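Local coordinates for Rab5 protein, putative (Plasmodium falciparum, PDB 3CLV), which is a putative Rab5-type member of the Ras-like P-loop family, with guanosine-5'-diphosphate bound in its nucleotide pocket, at residues A[86-97]-A[195-206]. Numbering follows the deposited sequence. Where two conformers were deposited one is given.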
ATOM      1  N   TYR A  86     -12.832  19.942  18.307  1.00 58.84           N
ATOM      2  CA  TYR A  86     -12.849  18.770  17.432  1.00 58.52           C
ATOM      3  C   TYR A  86     -13.446  17.545  18.128  1.00 58.39           C
ATOM      4  O   TYR A  86     -13.267  17.352  19.340  1.00 58.39           O
ATOM      5  CB  TYR A  86     -11.431  18.427  16.980  1.00 58.52           C
ATOM      6  CG  TYR A  86     -10.688  19.518  16.243  1.00 58.74           C
ATOM      7  CD1 TYR A  86     -10.787  19.638  14.855  1.00 59.12           C
ATOM      8  CD2 TYR A  86      -9.853  20.410  16.925  1.00 58.61           C
ATOM      9  CE1 TYR A  86     -10.091  20.628  14.166  1.00 58.85           C
ATOM     10  CE2 TYR A  86      -9.152  21.405  16.243  1.00 58.41           C
ATOM     11  CZ  TYR A  86      -9.278  21.504  14.865  1.00 58.50           C
ATOM     12  OH  TYR A  86      -8.594  22.476  14.177  1.00 58.71           O
ATOM     13  N   ASN A  87     -14.133  16.711  17.346  1.00 57.97           N
ATOM     14  CA  ASN A  87     -14.719  15.464  17.841  1.00 57.65           C
ATOM     15  C   ASN A  87     -13.643  14.439  18.179  1.00 57.20           C
ATOM     16  O   ASN A  87     -12.904  13.991  17.293  1.00 57.24           O
ATOM     17  CB  ASN A  87     -15.707  14.880  16.819  1.00 57.77           C
ATOM     18  CG  ASN A  87     -16.991  15.695  16.701  1.00 58.66           C
ATOM     19  OD1 ASN A  87     -17.103  16.799  17.249  1.00 59.35           O
ATOM     20  ND2 ASN A  87     -17.971  15.147  15.984  1.00 58.50           N
ATOM     21  N   GLU A  88     -13.580  14.066  19.459  1.00 56.53           N
ATOM     22  CA  GLU A  88     -12.525  13.196  20.009  1.00 55.96           C
ATOM     23  C   GLU A  88     -12.335  11.875  19.260  1.00 54.99           C
ATOM     24  O   GLU A  88     -11.240  11.303  19.263  1.00 54.78           O
ATOM     25  CB  GLU A  88     -12.769  12.921  21.502  1.00 56.28           C
ATOM     26  CG  GLU A  88     -12.396  14.081  22.447  1.00 57.80           C
ATOM     27  CD  GLU A  88     -13.447  15.188  22.513  1.00 59.49           C
ATOM     28  OE1 GLU A  88     -14.603  14.965  22.083  1.00 61.07           O
ATOM     29  OE2 GLU A  88     -13.114  16.289  23.003  1.00 59.74           O
ATOM     30  N   ASN A  89     -13.403  11.405  18.620  1.00 53.85           N
ATOM     31  CA  ASN A  89     -13.378  10.157  17.857  1.00 52.71           C
ATOM     32  C   ASN A  89     -12.681  10.287  16.498  1.00 51.47           C
ATOM     33  O   ASN A  89     -12.057   9.333  16.019  1.00 51.60           O
ATOM     34  CB  ASN A  89     -14.802   9.626  17.663  1.00 53.02           C
ATOM     35  CG  ASN A  89     -15.533   9.429  18.979  1.00 53.81           C
ATOM     36  OD1 ASN A  89     -15.256   8.485  19.723  1.00 54.33           O
ATOM     37  ND2 ASN A  89     -16.472  10.324  19.276  1.00 53.93           N
ATOM     38  N   LEU A  90     -12.789  11.466  15.890  1.00 49.63           N
ATOM     39  CA  LEU A  90     -12.304  11.690  14.521  1.00 47.93           C
ATOM     40  C   LEU A  90     -10.942  12.381  14.448  1.00 46.48           C
ATOM     41  O   LEU A  90     -10.234  12.262  13.443  1.00 46.54           O
ATOM     42  CB  LEU A  90     -13.329  12.509  13.717  1.00 47.97           C
ATOM     43  CG  LEU A  90     -14.804  12.092  13.655  1.00 47.97           C
ATOM     44  CD1 LEU A  90     -15.584  13.097  12.835  1.00 48.57           C
ATOM     45  CD2 LEU A  90     -14.995  10.680  13.091  1.00 48.43           C
ATOM     46  N   CYS A  91     -10.578  13.081  15.518  1.00 44.59           N
ATOM     47  CA  CYS A  91      -9.507  14.073  15.471  1.00 42.72           C
ATOM     48  C   CYS A  91      -8.154  13.577  15.980  1.00 40.77           C
ATOM     49  O   CYS A  91      -7.219  14.375  16.163  1.00 40.88           O
ATOM     50  CB  CYS A  91      -9.922  15.311  16.260  1.00 42.92           C
ATOM     51  SG  CYS A  91      -9.857  15.025  18.030  1.00 44.73           S
ATOM     52  N   ASN A  92      -8.059  12.279  16.238  1.00 38.12           N
ATOM     53  CA  ASN A  92      -6.772  11.655  16.472  1.00 35.75           C
ATOM     54  C   ASN A  92      -6.333  11.014  15.160  1.00 33.05           C
ATOM     55  O   ASN A  92      -6.807   9.936  14.792  1.00 32.55           O
ATOM     56  CB  ASN A  92      -6.867  10.622  17.589  1.00 36.50           C
ATOM     57  CG  ASN A  92      -5.505  10.180  18.088  1.00 38.04           C
ATOM     58  OD1 ASN A  92      -4.792  10.940  18.760  1.00 38.91           O
ATOM     59  ND2 ASN A  92      -5.141   8.938  17.778  1.00 39.73           N
ATOM     60  N   ILE A  93      -5.444  11.700  14.451  1.00 29.74           N
ATOM     61  CA  ILE A  93      -5.103  11.316  13.084  1.00 26.85           C
ATOM     62  C   ILE A  93      -3.708  10.712  12.974  1.00 25.32           C
ATOM     63  O   ILE A  93      -2.699  11.374  13.249  1.00 23.48           O
ATOM     64  CB  ILE A  93      -5.309  12.499  12.112  1.00 27.16           C
ATOM     65  CG1 ILE A  93      -6.807  12.823  12.051  1.00 27.97           C
ATOM     66  CG2 ILE A  93      -4.746  12.182  10.711  1.00 25.90           C
ATOM     67  CD1 ILE A  93      -7.103  14.281  11.925  1.00 28.57           C
ATOM     68  N   LYS A  94      -3.677   9.439  12.587  1.00 23.04           N
ATOM     69  CA  LYS A  94      -2.436   8.684  12.472  1.00 21.85           C
ATOM     70  C   LYS A  94      -2.003   8.561  11.012  1.00 20.23           C
ATOM     71  O   LYS A  94      -2.764   8.097  10.164  1.00 19.87           O
ATOM     72  CB  LYS A  94      -2.614   7.311  13.099  1.00 22.01           C
ATOM     73  CG  LYS A  94      -1.416   6.395  12.961  1.00 23.91           C
ATOM     74  CD  LYS A  94      -1.668   5.153  13.784  1.00 26.11           C
ATOM     75  CE  LYS A  94      -0.663   4.075  13.482  1.00 29.69           C
ATOM     76  NZ  LYS A  94      -0.826   2.966  14.477  1.00 31.84           N
ATOM     77  N   PHE A  95      -0.784   9.016  10.729  1.00 18.68           N
ATOM     78  CA  PHE A  95      -0.211   8.956   9.387  1.00 18.23           C
ATOM     79  C   PHE A  95       0.665   7.725   9.240  1.00 18.09           C
ATOM     80  O   PHE A  95       1.468   7.450  10.127  1.00 18.08           O
ATOM     81  CB  PHE A  95       0.621  10.220   9.108  1.00 18.00           C
ATOM     82  CG  PHE A  95      -0.202  11.475   9.058  1.00 18.30           C
ATOM     83  CD1 PHE A  95      -0.806  11.880   7.864  1.00 18.37           C
ATOM     84  CD2 PHE A  95      -0.389  12.247  10.207  1.00 18.62           C
ATOM     85  CE1 PHE A  95      -1.583  13.043   7.807  1.00 18.91           C
ATOM     86  CE2 PHE A  95      -1.168  13.412  10.171  1.00 19.67           C
ATOM     87  CZ  PHE A  95      -1.767  13.818   8.958  1.00 18.48           C
ATOM     88  N   ASP A  96       0.484   6.979   8.145  1.00 17.11           N
ATOM     89  CA  ASP A  96       1.391   5.903   7.786  0.50 17.06           C
ATOM     90  C   ASP A  96       2.221   6.416   6.606  1.00 16.74           C
ATOM     91  O   ASP A  96       1.747   6.412   5.470  1.00 17.38           O
ATOM     92  CB  ASP A  96       0.588   4.637   7.440  0.50 16.77           C
ATOM     93  CG  ASP A  96       1.435   3.536   6.798  0.50 17.48           C
ATOM     94  OD1 ASP A  96       2.681   3.531   6.930  0.50 15.92           O
ATOM     95  OD2 ASP A  96       0.835   2.653   6.150  0.50 19.10           O
ATOM     96  N   ILE A  97       3.439   6.872   6.889  1.00 16.29           N
ATOM     97  CA  ILE A  97       4.272   7.556   5.891  1.00 15.85           C
ATOM     98  C   ILE A  97       5.188   6.611   5.144  1.00 15.10           C
ATOM     99  O   ILE A  97       6.013   5.923   5.749  1.00 14.61           O
ATOM    100  CB  ILE A  97       5.108   8.670   6.548  1.00 16.42           C
ATOM    101  CG1 ILE A  97       4.180   9.581   7.366  1.00 18.24           C
ATOM    102  CG2 ILE A  97       5.836   9.492   5.486  1.00 17.23           C
ATOM    103  CD1 ILE A  97       4.879  10.276   8.549  1.00 20.41           C
ATOM    104  N   PHE A 195       2.130  18.078   8.864  1.00 16.32           N
ATOM    105  CA  PHE A 195       1.168  17.078   9.239  1.00 16.92           C
ATOM    106  C   PHE A 195      -0.021  17.695   9.958  1.00 17.59           C
ATOM    107  O   PHE A 195      -1.115  17.148   9.894  1.00 16.68           O
ATOM    108  CB  PHE A 195       1.870  15.989  10.051  1.00 17.07           C
ATOM    109  CG  PHE A 195       2.861  15.216   9.224  1.00 16.64           C
ATOM    110  CD1 PHE A 195       2.444  14.118   8.476  1.00 16.50           C
ATOM    111  CD2 PHE A 195       4.189  15.636   9.130  1.00 17.25           C
ATOM    112  CE1 PHE A 195       3.338  13.419   7.694  1.00 17.68           C
ATOM    113  CE2 PHE A 195       5.098  14.960   8.345  1.00 18.06           C
ATOM    114  CZ  PHE A 195       4.675  13.843   7.615  1.00 17.99           C
ATOM    115  N   TYR A 196       0.181  18.864  10.574  1.00 18.14           N
ATOM    116  CA  TYR A 196      -0.942  19.603  11.181  1.00 19.36           C
ATOM    117  C   TYR A 196      -1.924  20.006  10.092  1.00 19.31           C
ATOM    118  O   TYR A 196      -3.139  19.807  10.240  1.00 19.13           O
ATOM    119  CB  TYR A 196      -0.474  20.861  11.935  1.00 20.84           C
ATOM    120  CG  TYR A 196       0.356  20.597  13.187  1.00 23.04           C
ATOM    121  CD1 TYR A 196       0.430  19.329  13.755  1.00 24.61           C
ATOM    122  CD2 TYR A 196       1.043  21.636  13.816  1.00 25.18           C
ATOM    123  CE1 TYR A 196       1.198  19.091  14.900  1.00 25.57           C
ATOM    124  CE2 TYR A 196       1.810  21.410  14.952  1.00 26.20           C
ATOM    125  CZ  TYR A 196       1.881  20.138  15.484  1.00 24.55           C
ATOM    126  OH  TYR A 196       2.631  19.918  16.623  1.00 26.88           O
ATOM    127  N   MET A 197      -1.383  20.564   9.008  1.00 18.89           N
ATOM    128  CA  MET A 197      -2.154  21.014   7.853  1.00 19.99           C
ATOM    129  C   MET A 197      -2.897  19.856   7.185  1.00 19.47           C
ATOM    130  O   MET A 197      -4.100  19.970   6.876  1.00 19.41           O
ATOM    131  CB  MET A 197      -1.241  21.726   6.846  1.00 19.52           C
ATOM    132  CG  MET A 197      -0.723  23.120   7.316  1.00 20.70           C
ATOM    133  SD  MET A 197       0.292  23.950   6.064  1.00 22.22           S
ATOM    134  CE  MET A 197      -0.942  24.478   4.901  1.00 23.58           C
ATOM    135  N   LEU A 198      -2.183  18.743   6.974  1.00 18.74           N
ATOM    136  CA  LEU A 198      -2.789  17.525   6.431  1.00 18.21           C
ATOM    137  C   LEU A 198      -3.905  16.992   7.312  1.00 18.36           C
ATOM    138  O   LEU A 198      -4.975  16.651   6.815  1.00 18.35           O
ATOM    139  CB  LEU A 198      -1.739  16.426   6.234  1.00 17.75           C
ATOM    140  CG  LEU A 198      -0.763  16.608   5.064  1.00 17.05           C
ATOM    141  CD1 LEU A 198       0.271  15.467   5.045  1.00 13.82           C
ATOM    142  CD2 LEU A 198      -1.538  16.675   3.739  1.00 12.29           C
ATOM    143  N   ALA A 199      -3.640  16.887   8.612  1.00 18.54           N
ATOM    144  CA  ALA A 199      -4.629  16.394   9.560  1.00 18.85           C
ATOM    145  C   ALA A 199      -5.888  17.285   9.588  1.00 19.48           C
ATOM    146  O   ALA A 199      -7.023  16.769   9.591  1.00 18.42           O
ATOM    147  CB  ALA A 199      -4.011  16.232  10.959  1.00 18.67           C
ATOM    148  N   GLU A 200      -5.693  18.606   9.597  1.00 19.81           N
ATOM    149  CA  GLU A 200      -6.831  19.557   9.497  1.00 21.23           C
ATOM    150  C   GLU A 200      -7.678  19.277   8.242  1.00 20.54           C
ATOM    151  O   GLU A 200      -8.903  19.229   8.291  1.00 20.65           O
ATOM    152  CB  GLU A 200      -6.331  21.012   9.487  1.00 21.11           C
ATOM    153  CG  GLU A 200      -5.714  21.466  10.814  1.00 22.07           C
ATOM    154  CD  GLU A 200      -4.892  22.753  10.709  0.50 22.61           C
ATOM    155  OE1 GLU A 200      -4.519  23.177   9.591  0.50 24.43           O
ATOM    156  OE2 GLU A 200      -4.600  23.341  11.770  0.50 25.90           O
ATOM    157  N   GLU A 201      -6.999  19.080   7.114  1.00 20.29           N
ATOM    158  CA  GLU A 201      -7.658  18.767   5.861  1.00 19.29           C
ATOM    159  C   GLU A 201      -8.372  17.389   5.871  1.00 19.36           C
ATOM    160  O   GLU A 201      -9.481  17.271   5.359  1.00 18.12           O
ATOM    161  CB  GLU A 201      -6.644  18.858   4.720  1.00 19.76           C
ATOM    162  CG  GLU A 201      -7.274  19.018   3.358  1.00 19.27           C
ATOM    163  CD  GLU A 201      -8.020  20.337   3.178  1.00 22.73           C
ATOM    164  OE1 GLU A 201      -7.690  21.362   3.834  1.00 21.92           O
ATOM    165  OE2 GLU A 201      -8.940  20.333   2.347  1.00 21.07           O
ATOM    166  N   ILE A 202      -7.748  16.356   6.448  1.00 19.11           N
ATOM    167  CA  ILE A 202      -8.419  15.054   6.565  1.00 19.75           C
ATOM    168  C   ILE A 202      -9.709  15.197   7.386  1.00 20.85           C
ATOM    169  O   ILE A 202     -10.755  14.682   6.995  1.00 20.47           O
ATOM    170  CB  ILE A 202      -7.519  13.955   7.189  1.00 19.75           C
ATOM    171  CG1 ILE A 202      -6.367  13.595   6.246  1.00 18.04           C
ATOM    172  CG2 ILE A 202      -8.336  12.697   7.499  1.00 19.06           C
ATOM    173  CD1 ILE A 202      -5.221  12.807   6.952  1.00 19.01           C
ATOM    174  N   TYR A 203      -9.623  15.910   8.510  1.00 22.10           N
ATOM    175  CA  TYR A 203     -10.762  16.086   9.414  1.00 24.81           C
ATOM    176  C   TYR A 203     -11.911  16.810   8.715  1.00 25.41           C
ATOM    177  O   TYR A 203     -13.065  16.381   8.775  1.00 25.69           O
ATOM    178  CB  TYR A 203     -10.340  16.901  10.635  1.00 26.23           C
ATOM    179  CG  TYR A 203     -11.442  17.062  11.667  1.00 28.59           C
ATOM    180  CD1 TYR A 203     -11.744  16.028  12.545  1.00 29.35           C
ATOM    181  CD2 TYR A 203     -12.180  18.246  11.755  1.00 29.34           C
ATOM    182  CE1 TYR A 203     -12.753  16.165  13.503  1.00 31.38           C
ATOM    183  CE2 TYR A 203     -13.194  18.393  12.706  1.00 30.44           C
ATOM    184  CZ  TYR A 203     -13.467  17.345  13.572  1.00 29.62           C
ATOM    185  OH  TYR A 203     -14.463  17.458  14.519  1.00 32.54           O
ATOM    186  N   LYS A 204     -11.565  17.914   8.064  1.00 25.80           N
ATOM    187  CA  LYS A 204     -12.494  18.701   7.270  1.00 26.87           C
ATOM    188  C   LYS A 204     -13.236  17.787   6.292  1.00 26.68           C
ATOM    189  O   LYS A 204     -14.449  17.913   6.114  1.00 26.92           O
ATOM    190  CB  LYS A 204     -11.710  19.791   6.547  1.00 27.33           C
ATOM    191  CG  LYS A 204     -12.512  20.799   5.744  1.00 30.12           C
ATOM    192  CD  LYS A 204     -11.548  21.745   5.031  1.00 32.91           C
ATOM    193  CE  LYS A 204     -12.246  22.999   4.521  1.00 35.41           C
ATOM    194  NZ  LYS A 204     -13.265  22.700   3.467  1.00 37.11           N
ATOM    195  N   ASN A 205     -12.507  16.853   5.683  1.00 26.14           N
ATOM    196  CA  ASN A 205     -13.097  15.898   4.765  1.00 25.84           C
ATOM    197  C   ASN A 205     -13.984  14.835   5.389  1.00 27.15           C
ATOM    198  O   ASN A 205     -15.056  14.543   4.854  1.00 27.59           O
ATOM    199  CB  ASN A 205     -12.024  15.259   3.881  1.00 25.01           C
ATOM    200  CG  ASN A 205     -11.697  16.124   2.696  1.00 23.80           C
ATOM    201  OD1 ASN A 205     -12.367  16.050   1.675  1.00 22.37           O
ATOM    202  ND2 ASN A 205     -10.697  16.983   2.839  1.00 23.21           N
ATOM    203  N   ILE A 206     -13.526  14.243   6.492  1.00 28.09           N
ATOM    204  CA  ILE A 206     -14.306  13.260   7.257  1.00 30.13           C
ATOM    205  C   ILE A 206     -15.611  13.913   7.698  1.00 31.08           C
ATOM    206  O   ILE A 206     -16.669  13.299   7.621  1.00 31.12           O
ATOM    207  CB  ILE A 206     -13.592  12.817   8.546  1.00 29.94           C
ATOM    208  CG1 ILE A 206     -12.292  12.074   8.255  1.00 30.07           C
ATOM    209  CG2 ILE A 206     -14.538  11.948   9.406  1.00 32.00           C
ATOM    210  CD1 ILE A 206     -11.493  11.815   9.537  1.00 32.22           C
TER
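Tyr-86 turns its edge toward a face of the Tyr-203 ring, with CD1 of Tyr-86 3.5 Å from CE2 of Tyr-203 and the planes 78° apart. Phe-195 and Phe-95 form a second edge-to-face contact, and the segment that supplies the edge differs: 86-97 in the first pair, the helix in the second. Here CD1 of Phe-195 sits over the centre of one face of Phe-95, the planes meeting at 72°, while the backbone N of Ala-199 lies at the edge of the Phe-95 ring, 3.6 Å from its CZ.

Tyr-203 illustrates how a single tyrosine can fasten a turn to a helix. Its CG is anti to the backbone N (chi1 -177°), which carries the ring across to residues 86-91, where CE1 touches CB of Leu-90 and CB of Cys-91. The ring's OH accepts an almost straight hydrogen bond from Asn-87 N, 2.9 Å long, so the hydroxyl end is held by the Asn-87 N-H while Tyr-86 CD1 lies over one face.

Between the aromatic pairs, CD1 of Ile-93 rests 3.8 Å from CB of Ala-199, and CG2 of Ile-93 meets CD1 of Ile-202, which also touches CE1 of Phe-95. Two further contacts lie beyond the pairs. Ile-97 sets its CD1 3.6 Å from CE1 of Phe-195, and near the helix end the two methyls of Leu-90, CD1 and CD2, lie against CG2 of Ile-206, the side chains running in opposite directions.

This is the helix-on-sheet packing of the Ras-like alpha/beta fold: alternate residues of strand 92-97 face helix 195-206, with the axes 9.3 Å apart at closest approach. The strand runs between strands 43-50 and 8-13, and the helix reaches beyond it, Ile-202 and Leu-198 also touching Cys-119 on strand 119-125.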